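Local coordinates for protein BolA (Coxiella burnetii, PDB 3TR3) that is of unknown function but belongs to the stress-linked BolA/IbaG family and carries a bound cobalt(II) ion in the crystal, at residues L48-L53 and L71-P76; T16-S21 and V37-F42. All blocks are in the same frame, centred on the assembly; numbering follows the deposited sequence.

Contact 1: L48-L53 and L71-P76; sequences LTRHRL and LKTYTP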
ATOM      1  N   LEU B  48      10.969  18.264  -4.466  1.00 41.02           N
ATOM      2  CA  LEU B  48      10.708  19.054  -3.273  1.00 40.09           C
ATOM      3  C   LEU B  48       9.245  19.495  -3.177  1.00 38.75           C
ATOM      4  O   LEU B  48       8.619  19.368  -2.133  1.00 42.42           O
ATOM      5  CB  LEU B  48      11.614  20.284  -3.248  1.00 44.51           C
ATOM      6  CG  LEU B  48      11.280  21.211  -2.078  1.00 47.36           C
ATOM      7  CD1 LEU B  48      11.547  20.495  -0.728  1.00 50.78           C
ATOM      8  CD2 LEU B  48      12.039  22.499  -2.179  1.00 46.12           C
ATOM      9  N   THR B  49       8.699  20.000  -4.275  1.00 34.25           N
ATOM     10  CA  THR B  49       7.288  20.351  -4.327  1.00 34.64           C
ATOM     11  C   THR B  49       6.371  19.153  -4.109  1.00 36.30           C
ATOM     12  O   THR B  49       5.364  19.264  -3.410  1.00 41.28           O
ATOM     13  CB  THR B  49       6.931  20.965  -5.680  1.00 36.42           C
ATOM     14  OG1 THR B  49       7.641  22.192  -5.807  1.00 42.94           O
ATOM     15  CG2 THR B  49       5.436  21.209  -5.783  1.00 34.90           C
ATOM     16  N   ARG B  50       6.699  18.026  -4.743  1.00 31.57           N
ATOM     17  CA  ARG B  50       5.854  16.835  -4.642  1.00 30.01           C
ATOM     18  C   ARG B  50       5.745  16.463  -3.167  1.00 29.66           C
ATOM     19  O   ARG B  50       4.649  16.269  -2.639  1.00 27.74           O
ATOM     20  CB  ARG B  50       6.426  15.675  -5.439  1.00 30.68           C
ATOM     21  CG  ARG B  50       6.318  15.793  -6.941  1.00 29.79           C
ATOM     22  CD  ARG B  50       7.225  14.770  -7.618  1.00 23.11           C
ATOM     23  NE  ARG B  50       7.135  14.895  -9.058  1.00 36.24           N
ATOM     24  CZ  ARG B  50       7.160  13.887  -9.929  1.00 35.00           C
ATOM     25  NH1 ARG B  50       7.251  12.630  -9.479  1.00 26.65           N
ATOM     26  NH2 ARG B  50       7.073  14.139 -11.256  1.00 27.74           N
ATOM     27  N   HIS B  51       6.891  16.457  -2.493  1.00 32.15           N
ATOM     28  CA  HIS B  51       6.953  16.130  -1.064  1.00 32.03           C
ATOM     29  C   HIS B  51       6.188  17.130  -0.217  1.00 35.49           C
ATOM     30  O   HIS B  51       5.494  16.740   0.706  1.00 38.44           O
ATOM     31  CB  HIS B  51       8.406  16.007  -0.569  1.00 33.09           C
ATOM     32  CG  HIS B  51       9.150  14.830  -1.131  1.00 38.16           C
ATOM     33  ND1 HIS B  51      10.299  14.332  -0.551  1.00 37.98           N
ATOM     34  CD2 HIS B  51       8.916  14.056  -2.224  1.00 35.22           C
ATOM     35  CE1 HIS B  51      10.737  13.308  -1.261  1.00 34.61           C
ATOM     36  NE2 HIS B  51       9.930  13.135  -2.293  1.00 35.61           N
ATOM     37  N   ARG B  52       6.295  18.420  -0.536  1.00 35.47           N
ATOM     38  CA  ARG B  52       5.588  19.422   0.249  1.00 38.94           C
ATOM     39  C   ARG B  52       4.069  19.326   0.138  1.00 35.62           C
ATOM     40  O   ARG B  52       3.352  19.520   1.135  1.00 35.10           O
ATOM     41  CB  ARG B  52       6.081  20.823  -0.085  1.00 44.32           C
ATOM     42  CG  ARG B  52       7.424  21.058   0.511  1.00 53.21           C
ATOM     43  CD  ARG B  52       8.041  22.297  -0.032  1.00 64.55           C
ATOM     44  NE  ARG B  52       9.210  22.655   0.762  1.00 77.80           N
ATOM     45  CZ  ARG B  52       9.931  23.762   0.581  1.00 84.75           C
ATOM     46  NH1 ARG B  52       9.603  24.629  -0.382  1.00 82.56           N
ATOM     47  NH2 ARG B  52      10.983  23.997   1.364  1.00 86.79           N
ATOM     48  N   LEU B  53       3.576  19.024  -1.060  1.00 29.72           N
ATOM     49  CA  LEU B  53       2.136  18.830  -1.222  1.00 31.94           C
ATOM     50  C   LEU B  53       1.627  17.723  -0.267  1.00 37.24           C
ATOM     51  O   LEU B  53       0.544  17.852   0.324  1.00 36.92           O
ATOM     52  CB  LEU B  53       1.789  18.492  -2.664  1.00 31.75           C
ATOM     53  CG  LEU B  53       1.602  19.697  -3.582  1.00 41.33           C
ATOM     54  CD1 LEU B  53       1.294  19.267  -5.038  1.00 43.58           C
ATOM     55  CD2 LEU B  53       0.518  20.649  -3.016  1.00 41.16           C
ATOM     56  N   LEU B  71       9.566   9.875   1.835  1.00 32.38           N
ATOM     57  CA  LEU B  71       8.604   9.720   0.707  1.00 34.22           C
ATOM     58  C   LEU B  71       9.253   9.362  -0.610  1.00 34.27           C
ATOM     59  O   LEU B  71      10.336   9.839  -0.909  1.00 35.00           O
ATOM     60  CB  LEU B  71       7.745  10.989   0.451  1.00 22.68           C
ATOM     61  CG  LEU B  71       6.888  11.607   1.551  1.00 31.06           C
ATOM     62  CD1 LEU B  71       6.421  13.093   1.192  1.00 23.77           C
ATOM     63  CD2 LEU B  71       5.681  10.706   1.889  1.00 29.53           C
ATOM     64  N   LYS B  72       8.579   8.509  -1.376  1.00 35.57           N
ATOM     65  CA  LYS B  72       8.795   8.438  -2.819  1.00 37.02           C
ATOM     66  C   LYS B  72       7.500   8.826  -3.518  1.00 36.34           C
ATOM     67  O   LYS B  72       6.452   8.243  -3.247  1.00 35.78           O
ATOM     68  CB  LYS B  72       9.259   7.079  -3.298  1.00 35.70           C
ATOM     69  CG  LYS B  72      10.607   6.660  -2.780  1.00 43.74           C
ATOM     70  CD  LYS B  72      10.864   5.158  -3.071  1.00 59.09           C
ATOM     71  CE  LYS B  72      12.245   4.738  -2.583  1.00 60.50           C
ATOM     72  NZ  LYS B  72      12.460   3.283  -2.749  1.00 63.71           N
ATOM     73  N   THR B  73       7.595   9.820  -4.410  1.00 31.99           N
ATOM     74  CA  THR B  73       6.432  10.420  -5.073  1.00 31.10           C
ATOM     75  C   THR B  73       6.484  10.218  -6.576  1.00 32.16           C
ATOM     76  O   THR B  73       7.435  10.624  -7.215  1.00 34.40           O
ATOM     77  CB  THR B  73       6.338  11.938  -4.756  1.00 33.72           C
ATOM     78  OG1 THR B  73       7.620  12.558  -4.933  1.00 30.91           O
ATOM     79  CG2 THR B  73       5.855  12.150  -3.298  1.00 22.85           C
ATOM     80  N   TYR B  74       5.470   9.572  -7.142  1.00 32.13           N
ATOM     81  CA  TYR B  74       5.471   9.275  -8.565  1.00 33.95           C
ATOM     82  C   TYR B  74       4.189   9.765  -9.205  1.00 33.61           C
ATOM     83  O   TYR B  74       3.143   9.822  -8.569  1.00 35.29           O
ATOM     84  CB  TYR B  74       5.584   7.757  -8.843  1.00 39.72           C
ATOM     85  CG  TYR B  74       6.838   7.089  -8.298  1.00 47.72           C
ATOM     86  CD1 TYR B  74       8.047   7.151  -8.982  1.00 51.13           C
ATOM     87  CD2 TYR B  74       6.803   6.383  -7.097  1.00 50.02           C
ATOM     88  CE1 TYR B  74       9.191   6.561  -8.477  1.00 56.32           C
ATOM     89  CE2 TYR B  74       7.931   5.779  -6.590  1.00 54.51           C
ATOM     90  CZ  TYR B  74       9.127   5.866  -7.271  1.00 59.90           C
ATOM     91  OH  TYR B  74      10.246   5.239  -6.739  1.00 64.29           O
ATOM     92  N   THR B  75       4.269  10.107 -10.482  1.00 29.95           N
ATOM     93  CA  THR B  75       3.054  10.166 -11.254  1.00 28.90           C
ATOM     94  C   THR B  75       2.691   8.736 -11.604  1.00 30.09           C
ATOM     95  O   THR B  75       3.554   7.865 -11.678  1.00 31.38           O
ATOM     96  CB  THR B  75       3.214  10.960 -12.578  1.00 28.75           C
ATOM     97  OG1 THR B  75       4.194  10.335 -13.422  1.00 27.52           O
ATOM     98  CG2 THR B  75       3.571  12.420 -12.304  1.00 29.52           C
ATOM     99  N   PRO B  76       1.409   8.498 -11.848  1.00 29.67           N
ATOM    100  CA  PRO B  76       0.979   7.198 -12.360  1.00 29.73           C
ATOM    101  C   PRO B  76       1.816   6.732 -13.544  1.00 37.71           C
ATOM    102  O   PRO B  76       2.185   5.554 -13.568  1.00 46.45           O
ATOM    103  CB  PRO B  76      -0.473   7.441 -12.764  1.00 28.71           C
ATOM    104  CG  PRO B  76      -0.936   8.601 -11.900  1.00 28.44           C
ATOM    105  CD  PRO B  76       0.281   9.415 -11.568  1.00 26.61           C
TER

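Contact 2: T16-S21 and V37-F42; sequences TGLSES and VLCPTF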
ATOM      1  N   THR B  16      -7.001  11.366   1.737  1.00 38.00           N
ATOM      2  CA  THR B  16      -8.074  12.270   2.069  1.00 37.87           C
ATOM      3  C   THR B  16      -7.662  13.686   1.701  1.00 41.35           C
ATOM      4  O   THR B  16      -8.408  14.380   1.051  1.00 44.26           O
ATOM      5  CB  THR B  16      -8.431  12.181   3.571  1.00 38.31           C
ATOM      6  OG1 THR B  16      -9.110  10.945   3.809  1.00 46.22           O
ATOM      7  CG2 THR B  16      -9.341  13.325   4.010  1.00 34.86           C
ATOM      8  N   GLY B  17      -6.453  14.080   2.083  1.00 40.48           N
ATOM      9  CA  GLY B  17      -5.982  15.433   1.865  1.00 39.54           C
ATOM     10  C   GLY B  17      -5.554  15.770   0.441  1.00 39.61           C
ATOM     11  O   GLY B  17      -5.581  16.925   0.049  1.00 40.93           O
ATOM     12  N   LEU B  18      -5.150  14.772  -0.333  1.00 36.15           N
ATOM     13  CA  LEU B  18      -4.571  15.019  -1.643  1.00 34.59           C
ATOM     14  C   LEU B  18      -5.364  14.284  -2.727  1.00 37.23           C
ATOM     15  O   LEU B  18      -5.267  13.073  -2.838  1.00 42.84           O
ATOM     16  CB  LEU B  18      -3.099  14.591  -1.635  1.00 32.58           C
ATOM     17  CG  LEU B  18      -2.340  14.896  -2.932  1.00 32.56           C
ATOM     18  CD1 LEU B  18      -2.177  16.380  -3.029  1.00 32.18           C
ATOM     19  CD2 LEU B  18      -1.001  14.225  -3.029  1.00 29.60           C
ATOM     20  N   SER B  19      -6.170  15.009  -3.513  1.00 39.22           N
ATOM     21  CA  SER B  19      -7.091  14.364  -4.477  1.00 42.18           C
ATOM     22  C   SER B  19      -6.373  13.584  -5.549  1.00 40.59           C
ATOM     23  O   SER B  19      -5.298  13.982  -6.002  1.00 38.39           O
ATOM     24  CB  SER B  19      -8.053  15.352  -5.132  1.00 48.00           C
ATOM     25  OG  SER B  19      -9.020  15.733  -4.177  1.00 57.58           O
ATOM     26  N   GLU B  20      -6.975  12.457  -5.929  1.00 37.51           N
ATOM     27  CA  GLU B  20      -6.418  11.597  -6.962  1.00 37.28           C
ATOM     28  C   GLU B  20      -5.100  10.933  -6.535  1.00 37.51           C
ATOM     29  O   GLU B  20      -4.382  10.396  -7.379  1.00 40.16           O
ATOM     30  CB  GLU B  20      -6.213  12.374  -8.283  1.00 40.56           C
ATOM     31  CG  GLU B  20      -7.394  13.183  -8.721  1.00 45.37           C
ATOM     32  CD  GLU B  20      -8.656  12.344  -8.884  1.00 53.02           C
ATOM     33  OE1 GLU B  20      -8.547  11.220  -9.421  1.00 52.68           O
ATOM     34  OE2 GLU B  20      -9.753  12.810  -8.480  1.00 57.04           O
ATOM     35  N   SER B  21      -4.768  10.951  -5.246  1.00 35.42           N
ATOM     36  CA  SER B  21      -3.580  10.201  -4.825  1.00 34.05           C
ATOM     37  C   SER B  21      -3.911   8.769  -4.366  1.00 34.31           C
ATOM     38  O   SER B  21      -4.985   8.496  -3.827  1.00 39.07           O
ATOM     39  CB  SER B  21      -2.713  10.952  -3.785  1.00 29.43           C
ATOM     40  OG  SER B  21      -3.401  11.163  -2.564  1.00 32.31           O
ATOM     41  N   VAL B  37       3.850   7.329  -2.917  1.00 29.82           N
ATOM     42  CA  VAL B  37       2.622   8.042  -3.246  1.00 27.48           C
ATOM     43  C   VAL B  37       2.576   8.270  -4.746  1.00 30.61           C
ATOM     44  O   VAL B  37       3.573   8.705  -5.342  1.00 28.13           O
ATOM     45  CB  VAL B  37       2.521   9.404  -2.511  1.00 35.70           C
ATOM     46  CG1 VAL B  37       1.158  10.030  -2.774  1.00 23.40           C
ATOM     47  CG2 VAL B  37       2.699   9.213  -1.031  1.00 23.08           C
ATOM     48  N   LEU B  38       1.442   7.913  -5.352  1.00 30.70           N
ATOM     49  CA  LEU B  38       1.187   8.189  -6.749  1.00 28.24           C
ATOM     50  C   LEU B  38       0.159   9.311  -6.792  1.00 33.63           C
ATOM     51  O   LEU B  38      -0.843   9.257  -6.071  1.00 34.01           O
ATOM     52  CB  LEU B  38       0.680   6.952  -7.536  1.00 23.41           C
ATOM     53  CG  LEU B  38       1.465   5.623  -7.524  1.00 33.56           C
ATOM     54  CD1 LEU B  38       1.072   4.595  -8.652  1.00 23.84           C
ATOM     55  CD2 LEU B  38       2.969   5.808  -7.492  1.00 30.17           C
ATOM     56  N   CYS B  39       0.422  10.323  -7.631  1.00 30.54           N
ATOM     57  CA  CYS B  39      -0.518  11.414  -7.892  1.00 30.25           C
ATOM     58  C   CYS B  39      -0.197  12.069  -9.254  1.00 36.47           C
ATOM     59  O   CYS B  39       0.958  12.450  -9.498  1.00 34.98           O
ATOM     60  CB  CYS B  39      -0.431  12.452  -6.771  1.00 24.00           C
ATOM     61  SG  CYS B  39      -1.794  13.618  -6.762  1.00 31.73           S
ATOM     62  N   PRO B  40      -1.210  12.189 -10.148  1.00 38.22           N
ATOM     63  CA  PRO B  40      -1.001  12.867 -11.442  1.00 38.93           C
ATOM     64  C   PRO B  40      -0.670  14.366 -11.275  1.00 40.05           C
ATOM     65  O   PRO B  40      -0.074  14.962 -12.163  1.00 46.07           O
ATOM     66  CB  PRO B  40      -2.343  12.662 -12.171  1.00 36.25           C
ATOM     67  CG  PRO B  40      -3.355  12.467 -11.060  1.00 34.02           C
ATOM     68  CD  PRO B  40      -2.598  11.710  -9.995  1.00 35.99           C
ATOM     69  N   THR B  41      -1.019  14.940 -10.128  1.00 36.68           N
ATOM     70  CA  THR B  41      -0.710  16.331  -9.797  1.00 36.55           C
ATOM     71  C   THR B  41       0.808  16.602  -9.682  1.00 33.69           C
ATOM     72  O   THR B  41       1.267  17.745  -9.751  1.00 33.50           O
ATOM     73  CB  THR B  41      -1.477  16.739  -8.497  1.00 41.73           C
ATOM     74  OG1 THR B  41      -2.885  16.717  -8.756  1.00 47.93           O
ATOM     75  CG2 THR B  41      -1.098  18.104  -7.987  1.00 34.03           C
ATOM     76  N   PHE B  42       1.596  15.550  -9.511  1.00 34.71           N
ATOM     77  CA  PHE B  42       3.051  15.714  -9.405  1.00 34.47           C
ATOM     78  C   PHE B  42       3.649  15.985 -10.790  1.00 33.66           C
ATOM     79  O   PHE B  42       4.818  16.321 -10.905  1.00 35.99           O
ATOM     80  CB  PHE B  42       3.745  14.478  -8.792  1.00 36.04           C
ATOM     81  CG  PHE B  42       3.299  14.125  -7.384  1.00 34.49           C
ATOM     82  CD1 PHE B  42       2.823  15.090  -6.518  1.00 30.48           C
ATOM     83  CD2 PHE B  42       3.385  12.807  -6.928  1.00 33.23           C
ATOM     84  CE1 PHE B  42       2.420  14.735  -5.216  1.00 30.91           C
ATOM     85  CE2 PHE B  42       3.001  12.455  -5.634  1.00 30.90           C
ATOM     86  CZ  PHE B  42       2.518  13.437  -4.768  1.00 28.92           C
TER

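Contact 1: L48-L53 and L71-P76
Helix 47-57 passes over one end of strand 68-74 at a steep angle, 107° between the two short axes, so that Arg50 and His51 reach Leu71 and Thr73 of the strand. The polar link comes from Arg50. Its side chain runs extended from CG to NE past Thr73, and Arg50 NH1 donates to Thr73 O over 3.0 Å, with the acceptor in the guanidinium plane. The bond is bent (135° at the hydrogen) and arrives from above the carbonyl plane. Arg50 suits this place because its flat head can serve several acceptors at once: NH1 also forms a salt bridge with Glu78, and NE bonds to the O of Gln45. Glu78 is held in turn by Thr75, the N-cap of helix 76-80, whose OG1 accepts a hydrogen bond from the backbone N of Glu78.

The remaining contacts are van der Waals packing, with the imidazole of His51 at their centre. Leu71 lays its CB over one face of the His51 ring, a CH-pi contact 4.1 Å from CB to the ring centroid, while its CD1 rests 3.9 Å from His51 CB. Thr73 comes to the same ring at the edge, OG1 lying 3.4 Å from His51 CD2. Thr73 OG1 also sits 3.4 Å from Arg50 CB, so Thr73 touches both helix residues with one hydroxyl. Leu71 and Thr73, alternate strand residues with a lysine facing the other way between them, show the helix-on-sheet packing of the alpha/beta BolA fold.

Contact 2: T16-S21 and V37-F42
A type II beta turn from Leu18 to Ser21 follows the end of helix 7-17 and brings the chain alongside residues 37-42, where Ser21 CA lies 4.5 Å from Cys39 CA. Glu20 occupies the third turn position with positive phi (67°), as a type II turn requires. The turn is closed by the backbone N of Ser21 bonding to Leu18 O, and Ser21 OG gives that oxygen a second, shorter bond of 2.7 Å along a lone pair. A small serine with its hydroxyl between N and the carbonyl carbon (chi1 64°) is well suited to this double grip. Ser21 CA then makes a CA-H...O contact with Leu38 O at 3.2 Å.

Leu18 makes the main apolar contact. Leu18 CG is anti to the backbone N (chi1 -176°), which carries its CD2 to 3.9 Å from Cys39 SG and 4.0 Å from Phe42 CZ; leucine and ring cross obliquely. Cys39, small and buried, lies beside both, and Cys39 CB stands 3.6 Å above the plane of the Phe42 ring, over its centre. At the more exposed margin, Pro40 CD packs 3.4 Å from Glu20 O. The phenylalanine also leans on Val54 of helix 47-57, and Leu18 on Ala57 of the same helix, while Leu38 pairs through its backbone with Arg22. The turn thus carries the chain from helix 7-17 into strand 22-28, antiparallel to strand 32-38.

Overall arrangement
Contacts 1 and 2 lie with centres about 9 Å apart and meet along the sheet, where strands 32-38 and 68-74 are parallel neighbours. Val37 probably bonds twice to strand 68-74, N to Lys72 O and O to Tyr74 N, each 2.8 Å. Phe42 joins the two packings, its ring touching Thr73 and Arg50 as well as Leu18, and its backbone O lies 3.2 Å from Arg50 NH2. In sequence, both segments of contact 2 precede those of contact 1. Helix 47-57, which follows strand 32-38 in the chain, touches residues of both contacts: Leu71 in contact 1, Leu18 and Phe42 in contact 2. The cobalt ion is held by His32 and His67, which belong to neither contact.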